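Local coordinates for DUF3120 domain-containing protein (Bordetella pertussis, PDB 6RGN) that forms the N-terminal domain of a type III secretion effector, probably targeting it to host membranes by binding the lipid PIP2, at residues A[94-97]-A[98-102]; A[107-110]-A[111-115]; A[122-125]-A[126-130]. All blocks are in the same frame, centred on the assembly; numbering follows the deposited sequence.

Overall arrangement
All three interactions are local turns of a small helical domain. Interactions 1 and 2 lie near opposite ends of helix 96-112, with centres 20 Å apart; interaction 3 opens helix 124-140, its centre 15 Å from each of the others. Interactions 2 and 3 touch directly. R128 NH2 forms a salt bridge with E110 OE1 at 2.9 Å, and W109 CZ3 packs on V124 CG2 at 3.8 Å. A sodium ion sits beside this junction, about 4 Å from the side chains of N107 and R128. R115 in interaction 2 binds a sulfate through several hydrogen bonds, whereas R100 in interaction 1 has only a weak, long ion pair with a sulfate; such ions probably come from the crystallisation liquor.

Interaction 1: residues A[94-97]-A[98-102]; sequences RSLQ and QLRDL
R100 folds back over L96, one turn earlier, at the start of helix 96-112. With R100 CG held beside its own backbone N (chi1 -76°), the side chain leaves toward the preceding turn. CB packs against the L96 carbonyl, R100 CB to L96 O being 3.5 Å, and CG lies similarly close to that oxygen. CD passes it more distantly, with R100 CD 4.1 Å from L96 O. From CG to NE the chain runs extended and meets the leucine side chain at a slant, with R100 NE 3.9 Å from L96 CG. The guanidinium then receives L96 CD2 over one face: CZ lies near this methyl, and R100 NH2 and L96 CD2 are 3.9 Å apart.

Beneath this pair R100 N donates to L96 O at 2.9 Å. S95 is the N-cap: its OG accepts from Q98 N at 2.9 Å with an angle of 168°, which ties up a first-turn N-H. The serine carbonyl takes L99 N, and the Q97 carbonyl takes D101 N. L96 reaches on to K135 and H139 of helix 124-140, while L99 packs on F88 and Y134 between helices. The contact thus pairs a polar cap with an apolar one: the leucine methyl lies against the guanidinium face, while outside the two segments R100 NH2 has a weak, long ion pair with a sulfate.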
ATOM      1  N   ARG A  94      11.008  -5.138  -6.877  1.00 19.87           N
ATOM      2  CA  ARG A  94      12.372  -5.666  -6.609  0.50 20.73           C
ATOM      3  C   ARG A  94      13.015  -5.037  -5.373  1.00 20.04           C
ATOM      4  O   ARG A  94      14.078  -5.536  -4.954  1.00 20.52           O
ATOM      5  CB  ARG A  94      13.266  -5.448  -7.827  0.50 22.28           C
ATOM      6  CG  ARG A  94      12.681  -5.990  -9.119  0.50 23.31           C
ATOM      7  CD  ARG A  94      13.721  -5.906 -10.201  0.50 25.22           C
ATOM      8  NE  ARG A  94      13.973  -4.546 -10.674  0.50 25.37           N
ATOM      9  CZ  ARG A  94      15.136  -3.905 -10.534  0.50 25.96           C
ATOM     10  NH1 ARG A  94      16.147  -4.485  -9.905  0.50 26.26           N
ATOM     11  NH2 ARG A  94      15.290  -2.695 -11.044  0.50 26.50           N
ATOM     12  N   SER A  95      12.444  -3.969  -4.816  1.00 19.07           N
ATOM     13  CA  SER A  95      13.112  -3.218  -3.714  1.00 19.08           C
ATOM     14  C   SER A  95      12.596  -3.581  -2.321  1.00 18.41           C
ATOM     15  O   SER A  95      11.486  -3.161  -2.027  1.00 16.70           O
ATOM     16  CB  SER A  95      12.977  -1.723  -3.896  1.00 19.09           C
ATOM     17  OG  SER A  95      13.675  -1.100  -2.800  1.00 19.19           O
ATOM     18  N   LEU A  96      13.359  -4.294  -1.463  1.00 19.60           N
ATOM     19  CA  LEU A  96      12.948  -4.518  -0.023  1.00 20.04           C
ATOM     20  C   LEU A  96      12.962  -3.175   0.716  1.00 19.98           C
ATOM     21  O   LEU A  96      12.023  -2.931   1.521  1.00 19.29           O
ATOM     22  CB  LEU A  96      13.851  -5.570   0.673  1.00 21.65           C
ATOM     23  CG  LEU A  96      13.550  -5.866   2.150  1.00 21.93           C
ATOM     24  CD1 LEU A  96      12.066  -6.166   2.356  1.00 21.33           C
ATOM     25  CD2 LEU A  96      14.406  -7.005   2.707  1.00 24.28           C
ATOM     26  N   GLN A  97      13.855  -2.247   0.358  1.00 22.01           N
ATOM     27  CA  GLN A  97      13.884  -0.929   1.047  1.00 22.82           C
ATOM     28  C   GLN A  97      12.584  -0.176   0.752  1.00 20.91           C
ATOM     29  O   GLN A  97      11.958   0.355   1.670  1.00 19.38           O
ATOM     30  CB  GLN A  97      15.084  -0.080   0.631  1.00 25.52           C
ATOM     31  CG  GLN A  97      15.358   1.065   1.608  1.00 27.28           C
ATOM     32  CD  GLN A  97      16.072   0.621   2.875  1.00 29.59           C
ATOM     33  OE1 GLN A  97      15.544  -0.116   3.701  1.00 30.40           O
ATOM     34  NE2 GLN A  97      17.287   1.113   3.089  1.00 33.11           N
ATOM     35  N   GLN A  98      12.153  -0.152  -0.500  1.00 21.03           N
ATOM     36  CA  GLN A  98      10.865   0.502  -0.874  1.00 20.21           C
ATOM     37  C   GLN A  98       9.684  -0.211  -0.187  1.00 18.40           C
ATOM     38  O   GLN A  98       8.671   0.431   0.187  1.00 16.68           O
ATOM     39  CB  GLN A  98      10.877   0.523  -2.399  1.00 22.99           C
ATOM     40  CG  GLN A  98      10.147   1.700  -3.011  1.00 25.91           C
ATOM     41  CD  GLN A  98      10.611   3.069  -2.573  1.00 27.52           C
ATOM     42  OE1 GLN A  98      11.717   3.481  -2.891  1.00 31.77           O
ATOM     43  NE2 GLN A  98       9.762   3.790  -1.851  1.00 27.29           N
ATOM     44  N   LEU A  99       9.747  -1.530  -0.056  1.00 18.04           N
ATOM     45  CA  LEU A  99       8.614  -2.315   0.490  1.00 17.33           C
ATOM     46  C   LEU A  99       8.479  -1.965   1.965  1.00 16.98           C
ATOM     47  O   LEU A  99       7.321  -1.795   2.449  1.00 17.08           O
ATOM     48  CB  LEU A  99       8.928  -3.802   0.287  1.00 18.14           C
ATOM     49  CG  LEU A  99       7.799  -4.762   0.634  1.00 18.27           C
ATOM     50  CD1 LEU A  99       6.464  -4.337   0.096  1.00 17.69           C
ATOM     51  CD2 LEU A  99       8.122  -6.166   0.154  1.00 19.83           C
ATOM     52  N   ARG A 100       9.613  -1.906   2.662  1.00 17.52           N
ATOM     53  CA  ARG A 100       9.706  -1.429   4.064  1.00 18.55           C
ATOM     54  C   ARG A 100       9.074  -0.034   4.185  1.00 18.14           C
ATOM     55  O   ARG A 100       8.240   0.157   5.086  1.00 17.24           O
ATOM     56  CB  ARG A 100      11.149  -1.482   4.552  1.00 20.59           C
ATOM     57  CG  ARG A 100      11.564  -2.911   4.882  1.00 22.28           C
ATOM     58  CD  ARG A 100      12.941  -3.079   5.493  1.00 25.09           C
ATOM     59  NE  ARG A 100      13.219  -4.484   5.802  1.00 26.84           N
ATOM     60  CZ  ARG A 100      14.414  -4.900   6.172  1.00 30.50           C
ATOM     61  NH1 ARG A 100      15.368  -4.011   6.392  1.00 32.05           N
ATOM     62  NH2 ARG A 100      14.629  -6.172   6.465  1.00 32.92           N
ATOM     63  N   ASP A 101       9.386   0.867   3.276  1.00 18.25           N
ATOM     64  CA  ASP A 101       8.881   2.253   3.356  1.00 18.61           C
ATOM     65  C   ASP A 101       7.363   2.217   3.279  1.00 16.39           C
ATOM     66  O   ASP A 101       6.715   3.042   3.986  1.00 15.47           O
ATOM     67  CB  ASP A 101       9.368   3.140   2.220  1.00 20.24           C
ATOM     68  CG  ASP A 101      10.860   3.336   2.157  1.00 23.31           C
ATOM     69  OD1 ASP A 101      11.523   3.181   3.198  1.00 25.99           O
ATOM     70  OD2 ASP A 101      11.369   3.699   1.012  1.00 25.55           O
ATOM     71  N   LEU A 102       6.822   1.392   2.359  1.00 15.28           N
ATOM     72  CA  LEU A 102       5.363   1.254   2.228  1.00 14.76           C
ATOM     73  C   LEU A 102       4.743   0.771   3.549  1.00 14.18           C
ATOM     74  O   LEU A 102       3.692   1.288   3.988  1.00 13.00           O
ATOM     75  CB  LEU A 102       5.038   0.284   1.096  1.00 14.73           C
ATOM     76  CG  LEU A 102       3.577  -0.090   1.043  1.00 14.32           C
ATOM     77  CD1 LEU A 102       2.730   1.176   0.959  1.00 14.57           C
ATOM     78  CD2 LEU A 102       3.325  -1.019  -0.156  1.00 15.55           C
TER

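Interaction 2: residues A[107-110]-A[111-115]; sequences NHWE and ASQPR. With SO4 (sulfate ion), chain D.
H108 and W109 meet S112 and Q113 at a helix-helix junction, where helix 96-112 ends and helix 114-120 begins. Q113 is the break: it is the first residue to leave helical geometry and stands at the N-cap position of the next helix. In the closing turn, A111 N still bonds to N107 O and Q113 N to W109 O.

S112 grips the H108 carbonyl twice. With chi1 at 61°, S112 OG sits between the backbone N and the carbonyl carbon, a position from which it reaches back to donate to H108 O, 2.6 Å away, while S112 N donates to the same oxygen at 3.0 Å. The two donors arrive from opposite faces of the carbonyl plane. The same serine sits over one face of the imidazole, with S112 CB 4.2 Å from the H108 ring centroid in a CH-pi contact.

W109 is buried, packed on A77 and L78 of helix 76-90 and edge-to-face with F117; its NE1 bonds to E116. The Q113 side chain crosses the indole, with Q113 CB 3.7 Å from W109 CD1 and the ring and amide planes 29° apart.

Beyond the break a sulfate, probably from the crystallisation liquor, sits at the N-terminal end of helix 114-120. Q113 NE2 donates to its O2 at 3.2 Å, and R115 N to O4 at 2.8 Å with an angle of 160°; E116 N adds another bond. The R115 side chain bends to present its guanidinium edge to the ion. R115 NE and NH2 both donate to the sulfate atom O1, each at 2.9 Å.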
ATOM      1  N   ASN A 107       1.612   2.286   8.622  1.00 11.95           N
ATOM      2  CA  ASN A 107       1.546   2.519  10.079  1.00 12.54           C
ATOM      3  C   ASN A 107       1.354   4.017  10.357  1.00 13.63           C
ATOM      4  O   ASN A 107       0.502   4.360  11.203  1.00 13.46           O
ATOM      5  CB  ASN A 107       2.812   2.037  10.762  1.00 13.21           C
ATOM      6  CG  ASN A 107       3.040   0.538  10.554  1.00 13.08           C
ATOM      7  OD1 ASN A 107       2.086  -0.197  10.274  1.00 11.75           O
ATOM      8  ND2 ASN A 107       4.255   0.073  10.806  1.00 13.44           N
ATOM      9  N   HIS A 108       2.120   4.894   9.674  1.00 14.32           N
ATOM     10  CA  HIS A 108       1.975   6.358   9.869  1.00 15.17           C
ATOM     11  C   HIS A 108       0.537   6.795   9.555  1.00 14.25           C
ATOM     12  O   HIS A 108       0.020   7.670  10.271  1.00 13.99           O
ATOM     13  CB  HIS A 108       2.980   7.133   9.045  1.00 16.78           C
ATOM     14  CG  HIS A 108       2.751   8.612   9.140  1.00 18.99           C
ATOM     15  ND1 HIS A 108       2.957   9.309  10.325  1.00 21.34           N
ATOM     16  CD2 HIS A 108       2.391   9.545   8.219  1.00 19.80           C
ATOM     17  CE1 HIS A 108       2.655  10.591  10.156  1.00 22.57           C
ATOM     18  NE2 HIS A 108       2.330  10.766   8.885  1.00 21.88           N
ATOM     19  N   TRP A 109      -0.042   6.286   8.474  1.00 12.57           N
ATOM     20  CA  TRP A 109      -1.429   6.644   8.073  1.00 12.64           C
ATOM     21  C   TRP A 109      -2.414   6.196   9.168  1.00 13.18           C
ATOM     22  O   TRP A 109      -3.300   6.993   9.544  1.00 12.83           O
ATOM     23  CB  TRP A 109      -1.736   6.050   6.699  1.00 11.85           C
ATOM     24  CG  TRP A 109      -3.099   6.377   6.171  1.00 11.69           C
ATOM     25  CD1 TRP A 109      -3.820   7.513   6.393  1.00 11.84           C
ATOM     26  CD2 TRP A 109      -3.957   5.480   5.463  1.00 11.11           C
ATOM     27  NE1 TRP A 109      -5.051   7.421   5.821  1.00 12.31           N
ATOM     28  CE2 TRP A 109      -5.182   6.164   5.267  1.00 11.89           C
ATOM     29  CE3 TRP A 109      -3.797   4.188   4.944  1.00 10.91           C
ATOM     30  CZ2 TRP A 109      -6.226   5.593   4.555  1.00 12.20           C
ATOM     31  CZ3 TRP A 109      -4.834   3.632   4.248  1.00 10.97           C
ATOM     32  CH2 TRP A 109      -6.034   4.326   4.049  1.00 11.05           C
ATOM     33  N   GLU A 110      -2.282   4.935   9.623  1.00 13.09           N
ATOM     34  CA  GLU A 110      -3.156   4.378  10.676  1.00 13.32           C
ATOM     35  C   GLU A 110      -3.010   5.173  11.965  1.00 14.29           C
ATOM     36  O   GLU A 110      -4.037   5.391  12.581  1.00 15.19           O
ATOM     37  CB  GLU A 110      -2.894   2.901  10.888  1.00 13.37           C
ATOM     38  CG  GLU A 110      -3.896   2.199  11.817  1.00 13.76           C
ATOM     39  CD  GLU A 110      -3.586   0.693  11.882  1.00 14.21           C
ATOM     40  OE1 GLU A 110      -2.552   0.267  11.271  1.00 14.71           O
ATOM     41  OE2 GLU A 110      -4.394  -0.060  12.482  1.00 14.76           O
ATOM     42  N   ALA A 111      -1.800   5.560  12.350  1.00 15.16           N
ATOM     43  CA  ALA A 111      -1.573   6.336  13.582  1.00 16.36           C
ATOM     44  C   ALA A 111      -2.165   7.738  13.440  1.00 16.67           C
ATOM     45  O   ALA A 111      -2.630   8.237  14.462  1.00 17.98           O
ATOM     46  CB  ALA A 111      -0.105   6.420  13.874  1.00 17.22           C
ATOM     47  N   SER A 112      -2.001   8.428  12.295  1.00 15.42           N
ATOM     48  CA  SER A 112      -2.111   9.924  12.267  1.00 16.64           C
ATOM     49  C   SER A 112      -3.465  10.393  11.702  1.00 16.16           C
ATOM     50  O   SER A 112      -3.819  11.598  11.842  1.00 17.29           O
ATOM     51  CB  SER A 112      -0.957  10.535  11.464  1.00 17.10           C
ATOM     52  OG  SER A 112      -1.052  10.036  10.119  1.00 16.26           O
ATOM     53  N   GLN A 113      -4.194   9.506  11.029  1.00 14.88           N
ATOM     54  CA  GLN A 113      -5.464   9.853  10.340  1.00 15.32           C
ATOM     55  C   GLN A 113      -6.494   8.783  10.680  1.00 14.31           C
ATOM     56  O   GLN A 113      -6.950   8.014   9.820  1.00 13.26           O
ATOM     57  CB  GLN A 113      -5.231   9.957   8.829  1.00 15.42           C
ATOM     58  CG  GLN A 113      -4.212  11.034   8.412  1.00 16.75           C
ATOM     59  CD  GLN A 113      -4.565  12.478   8.682  1.00 19.01           C
ATOM     60  OE1 GLN A 113      -3.679  13.314   8.778  1.00 21.16           O
ATOM     61  NE2 GLN A 113      -5.829  12.796   8.859  1.00 19.95           N
ATOM     62  N   PRO A 114      -6.884   8.633  11.960  1.00 14.83           N
ATOM     63  CA  PRO A 114      -7.754   7.504  12.306  1.00 14.71           C
ATOM     64  C   PRO A 114      -9.059   7.469  11.510  1.00 14.41           C
ATOM     65  O   PRO A 114      -9.421   6.400  11.098  1.00 13.80           O
ATOM     66  CB  PRO A 114      -8.028   7.625  13.816  1.00 15.82           C
ATOM     67  CG  PRO A 114      -6.978   8.591  14.301  1.00 16.63           C
ATOM     68  CD  PRO A 114      -6.567   9.471  13.128  1.00 16.41           C
ATOM     69  N   ARG A 115      -9.747   8.597  11.337  1.00 15.38           N
ATOM     70  CA  ARG A 115     -11.098   8.577  10.701  1.00 15.57           C
ATOM     71  C   ARG A 115     -10.937   8.217   9.202  1.00 14.52           C
ATOM     72  O   ARG A 115     -11.697   7.362   8.719  1.00 13.51           O
ATOM     73  CB  ARG A 115     -11.792   9.915  10.860  1.00 17.14           C
ATOM     74  CG  ARG A 115     -12.095  10.311  12.291  1.00 18.21           C
ATOM     75  CD  ARG A 115     -12.853  11.627  12.303  1.00 19.36           C
ATOM     76  NE  ARG A 115     -12.048  12.721  11.839  1.00 19.91           N
ATOM     77  CZ  ARG A 115     -12.479  13.958  11.702  1.00 21.13           C
ATOM     78  NH1 ARG A 115     -13.706  14.298  12.060  1.00 22.35           N
ATOM     79  NH2 ARG A 115     -11.647  14.863  11.242  1.00 22.06           N
TER
HETATM   80  S   SO4 D 203      -8.584  11.967  11.166  1.00 25.53           S
HETATM   81  O1  SO4 D 203      -9.341  13.142  10.776  1.00 37.55           O
HETATM   82  O2  SO4 D 203      -8.431  11.185   9.933  1.00 32.06           O
HETATM   83  O3  SO4 D 203      -7.312  12.377  11.653  1.00 34.03           O
HETATM   84  O4  SO4 D 203      -9.252  11.274  12.154  1.00 26.26           O

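Interaction 3: residues A[122-125]-A[126-130]; sequences GMVA and ELRTA. Unlike the reference sequence in segment 122-125: M123 (reference Leu).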
ATOM      1  N   GLY A 122     -10.248  -0.330   3.965  1.00 16.27           N
ATOM      2  CA  GLY A 122     -10.796  -1.684   3.787  1.00 17.48           C
ATOM      3  C   GLY A 122      -9.845  -2.672   3.130  1.00 17.73           C
ATOM      4  O   GLY A 122     -10.018  -3.873   3.371  1.00 17.88           O
ATOM      5  N   MET A 123      -8.862  -2.262   2.317  1.00 18.01           N
ATOM      6  CA  MET A 123      -7.968  -3.260   1.669  1.00 18.93           C
ATOM      7  C   MET A 123      -6.581  -3.277   2.333  1.00 15.99           C
ATOM      8  O   MET A 123      -5.688  -3.942   1.794  1.00 14.38           O
ATOM      9  CB  MET A 123      -7.826  -3.015   0.168  1.00 22.07           C
ATOM     10  CG  MET A 123      -9.149  -3.089  -0.598  1.00 27.51           C
ATOM     11  SD  MET A 123      -8.856  -3.406  -2.372  1.00 34.57           S
ATOM     12  CE  MET A 123      -9.024  -5.191  -2.402  1.00 36.30           C
ATOM     13  N   VAL A 124      -6.415  -2.612   3.485  1.00 14.18           N
ATOM     14  CA  VAL A 124      -5.096  -2.529   4.159  1.00 13.35           C
ATOM     15  C   VAL A 124      -4.666  -3.924   4.613  1.00 13.92           C
ATOM     16  O   VAL A 124      -3.485  -4.234   4.364  1.00 14.56           O
ATOM     17  CB  VAL A 124      -5.015  -1.448   5.257  1.00 12.51           C
ATOM     18  CG1 VAL A 124      -3.745  -1.497   6.099  1.00 12.92           C
ATOM     19  CG2 VAL A 124      -5.120  -0.096   4.613  1.00 12.04           C
ATOM     20  N   ALA A 125      -5.509  -4.714   5.282  1.00 14.45           N
ATOM     21  CA  ALA A 125      -5.104  -6.056   5.763  1.00 15.34           C
ATOM     22  C   ALA A 125      -4.520  -6.845   4.583  1.00 16.38           C
ATOM     23  O   ALA A 125      -3.399  -7.417   4.682  1.00 17.27           O
ATOM     24  CB  ALA A 125      -6.255  -6.783   6.363  1.00 16.45           C
ATOM     25  N   GLU A 126      -5.224  -6.840   3.469  1.00 17.56           N
ATOM     26  CA  GLU A 126      -4.801  -7.585   2.267  1.00 18.63           C
ATOM     27  C   GLU A 126      -3.501  -7.015   1.723  1.00 17.00           C
ATOM     28  O   GLU A 126      -2.651  -7.808   1.361  1.00 17.53           O
ATOM     29  CB  GLU A 126      -5.909  -7.670   1.231  1.00 21.22           C
ATOM     30  CG  GLU A 126      -5.542  -8.629   0.127  1.00 24.46           C
ATOM     31  CD  GLU A 126      -6.635  -8.976  -0.889  1.00 28.00           C
ATOM     32  OE1 GLU A 126      -7.615  -8.206  -0.975  1.00 29.52           O
ATOM     33  OE2 GLU A 126      -6.476  -9.984  -1.619  1.00 30.49           O
ATOM     34  N   LEU A 127      -3.334  -5.708   1.627  1.00 15.54           N
ATOM     35  CA  LEU A 127      -2.059  -5.113   1.177  1.00 14.63           C
ATOM     36  C   LEU A 127      -0.923  -5.518   2.132  1.00 14.47           C
ATOM     37  O   LEU A 127       0.177  -5.877   1.656  1.00 13.52           O
ATOM     38  CB  LEU A 127      -2.192  -3.601   1.115  1.00 14.01           C
ATOM     39  CG  LEU A 127      -0.919  -2.908   0.662  1.00 14.25           C
ATOM     40  CD1 LEU A 127      -0.546  -3.377  -0.746  1.00 15.46           C
ATOM     41  CD2 LEU A 127      -1.058  -1.420   0.711  1.00 14.08           C
ATOM     42  N   ARG A 128      -1.168  -5.492   3.444  1.00 14.03           N
ATOM     43  CA  ARG A 128      -0.117  -5.905   4.428  1.00 14.69           C
ATOM     44  C   ARG A 128       0.231  -7.396   4.262  1.00 15.36           C
ATOM     45  O   ARG A 128       1.446  -7.800   4.405  1.00 15.80           O
ATOM     46  CB  ARG A 128      -0.640  -5.556   5.823  1.00 15.21           C
ATOM     47  CG  ARG A 128      -0.574  -4.061   6.084  1.00 15.97           C
ATOM     48  CD  ARG A 128      -1.107  -3.724   7.435  1.00 16.75           C
ATOM     49  NE  ARG A 128      -0.617  -2.408   7.900  1.00 19.86           N
ATOM     50  CZ  ARG A 128      -1.292  -1.588   8.714  1.00 19.83           C
ATOM     51  NH1 ARG A 128      -2.484  -2.005   9.161  1.00 23.41           N
ATOM     52  NH2 ARG A 128      -0.749  -0.437   9.157  1.00 19.17           N
ATOM     53  N   THR A 129      -0.749  -8.210   3.902  1.00 15.62           N
ATOM     54  CA  THR A 129      -0.536  -9.641   3.631  1.00 17.05           C
ATOM     55  C   THR A 129       0.329  -9.702   2.356  1.00 17.05           C
ATOM     56  O   THR A 129       1.258 -10.505   2.308  1.00 17.90           O
ATOM     57  CB  THR A 129      -1.873 -10.410   3.573  1.00 18.46           C
ATOM     58  OG1 THR A 129      -2.544 -10.398   4.839  1.00 18.64           O
ATOM     59  CG2 THR A 129      -1.701 -11.820   3.074  1.00 20.38           C
ATOM     60  N   ALA A 130       0.097  -8.816   1.355  1.00 16.43           N
ATOM     61  CA  ALA A 130       0.872  -8.862   0.086  1.00 16.66           C
ATOM     62  C   ALA A 130       2.324  -8.471   0.349  1.00 16.39           C
ATOM     63  O   ALA A 130       3.252  -9.152  -0.223  1.00 18.24           O
ATOM     64  CB  ALA A 130       0.298  -8.014  -1.019  1.00 16.03           C
TER
HETATM   65  O   HOH W   1      -8.212  -6.151   3.355  1.00 19.88           O
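V124 and R128 make the main side-chain contact, one turn apart at the start of helix 124-140. The valine rotamer (chi1 171°) places CG1 where the arginine chain of the next turn passes, and V124 CG1 lies over one face of the guanidinium toward its rim, 3.4 Å from R128 NH1. The arginine crosses the valine in an extended chain whose CD, NE and CZ also touch CG1, and its NH2 continues to a salt bridge with E110 of helix 96-112. M123 and E126 run alongside each other, M123 CE meeting E126 OE1 at 3.6 Å; the glutamate carboxylate forms its salt bridge with R53.

Among backbone bonds, L127 N reaches M123 O at 2.9 Å. R128 N donates to V124 O at 2.8 Å, and T129 N to A125 O.

A water extends the pattern: it donates to G122 O at 2.9 Å and accepts from E126 N at 3.1 Å, occupying a first-turn N-H. V124 and L127 pack on F62 of helix 61-65, and V124 also touches W109. With V124, L127 and A130 buried and A125 exposed, these features are consistent with the N-terminal turn of an amphipathic helix in a compact helical bundle.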